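Local coordinates for 1H-3-hydroxy-4-oxoquinoline 2,4-dioxygenase (Pseudomonas putida, PDB 3IBT), which catalyses the cofactor-independent, ring-cleaving dioxygenation of 3-hydroxy-1H-quinolin-4-one to N-formylanthranilate and carbon monoxide, on an alpha/beta-hydrolase fold, at residues G145-S148 with F149-E152. Residues are numbered along the deposited sequence; the frame is centred on the assembly and turned at random.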
# COMPACT_ATOMS: atom_id res chain seq x y z
N GLY A 145 8.15 -19.19 -2.11
CA GLY A 145 7.38 -18.41 -1.13
C GLY A 145 6.77 -17.20 -1.77
O GLY A 145 5.62 -16.85 -1.50
N ARG A 146 7.56 -16.54 -2.62
CA ARG A 146 7.01 -15.53 -3.51
C ARG A 146 5.84 -16.12 -4.28
O ARG A 146 4.78 -15.53 -4.33
CB ARG A 146 8.06 -15.00 -4.50
CG ARG A 146 7.52 -14.93 -5.95
CD ARG A 146 8.59 -14.74 -6.97
NE ARG A 146 9.33 -13.52 -6.65
CZ ARG A 146 10.55 -13.24 -7.10
NH1 ARG A 146 11.20 -14.08 -7.92
NH2 ARG A 146 11.12 -12.10 -6.73
N GLN A 147 6.04 -17.30 -4.88
CA GLN A 147 5.08 -17.85 -5.82
C GLN A 147 3.81 -18.19 -5.09
O GLN A 147 2.73 -18.05 -5.64
CB GLN A 147 5.62 -19.10 -6.50
CG GLN A 147 4.80 -19.53 -7.69
CD GLN A 147 4.89 -18.53 -8.79
OE1 GLN A 147 5.97 -18.25 -9.29
NE2 GLN A 147 3.75 -17.96 -9.17
N SER A 148 3.95 -18.62 -3.85
CA SER A 148 2.81 -19.00 -3.05
C SER A 148 1.73 -17.91 -2.98
O SER A 148 0.57 -18.17 -3.28
CB SER A 148 3.26 -19.34 -1.66
OG SER A 148 2.10 -19.46 -0.86
N PHE A 149 2.15 -16.70 -2.58
CA PHE A 149 1.34 -15.49 -2.64
C PHE A 149 0.71 -15.26 -4.02
O PHE A 149 -0.52 -15.07 -4.12
CB PHE A 149 2.17 -14.25 -2.25
CG PHE A 149 2.29 -14.03 -0.76
CD1 PHE A 149 3.53 -14.16 -0.13
CD2 PHE A 149 1.18 -13.71 0.01
CE1 PHE A 149 3.66 -13.97 1.23
CE2 PHE A 149 1.29 -13.53 1.39
CZ PHE A 149 2.52 -13.65 2.00
N PHE A 150 1.52 -15.28 -5.07
CA PHE A 150 1.01 -15.04 -6.42
C PHE A 150 -0.19 -15.91 -6.73
O PHE A 150 -1.22 -15.39 -7.13
CB PHE A 150 2.06 -15.32 -7.48
CG PHE A 150 3.20 -14.32 -7.51
CD1 PHE A 150 3.19 -13.16 -6.75
CD2 PHE A 150 4.29 -14.54 -8.36
CE1 PHE A 150 4.26 -12.24 -6.82
CE2 PHE A 150 5.34 -13.63 -8.44
CZ PHE A 150 5.32 -12.48 -7.66
N ASP A 151 -0.05 -17.22 -6.54
CA ASP A 151 -1.12 -18.16 -6.86
C ASP A 151 -2.39 -17.68 -6.14
O ASP A 151 -3.50 -17.71 -6.70
CB ASP A 151 -0.75 -19.58 -6.41
CG ASP A 151 0.33 -20.23 -7.31
OD1 ASP A 151 0.01 -20.67 -8.44
OD2 ASP A 151 1.51 -20.34 -6.87
N GLU A 152 -2.20 -17.21 -4.91
CA GLU A 152 -3.28 -16.73 -4.08
C GLU A 152 -3.80 -15.38 -4.58
O GLU A 152 -4.92 -15.27 -5.07
CB GLU A 152 -2.83 -16.62 -2.63
CG GLU A 152 -3.91 -16.04 -1.72
CD GLU A 152 -3.47 -15.97 -0.26
OE1 GLU A 152 -2.99 -17.01 0.28
OE2 GLU A 152 -3.59 -14.88 0.36
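R146 lays the aliphatic part of its side chain over one face of the F150 ring, a CH-pi contact between residues one helical turn apart, with CG 4.0 Å from the ring centroid. The side chains run alongside each other, and CG and CD do the touching (R146 CG to F150 CE2 3.6 Å); the guanidinium, though within 5° of parallel to the ring, lies beyond its rim and is not stacked on it. F150 has CG anti to its own carbonyl carbon (chi1 -70°), which carries the ring back along the helix to lie beside R146. Q147 meets the same ring differently: its chain bends at chi2 and brings NE2 to the ring edge, 3.6 Å from F150 CD2, with the amide turned 78° from the ring plane. Replacing F150 with an alanine would probably leave the R146 methylenes without their flat partner and open a gap against M170 and P171, which the ring also touches. The D151 N to Q147 O bond (3.0 Å) is nearly straight, whereas F150 N to R146 O is weak at 3.4 Å. F149 packs on W178 of helix 175-192, and its ring meets that of W153, which probably binds substrate, as in related enzymes. This is an i to i+4 pairing of arginine methylenes with an aromatic ring, here on helix 142-154 in the helical cap inserted between strands 115-119 and 207-212 of the alpha/beta-hydrolase fold.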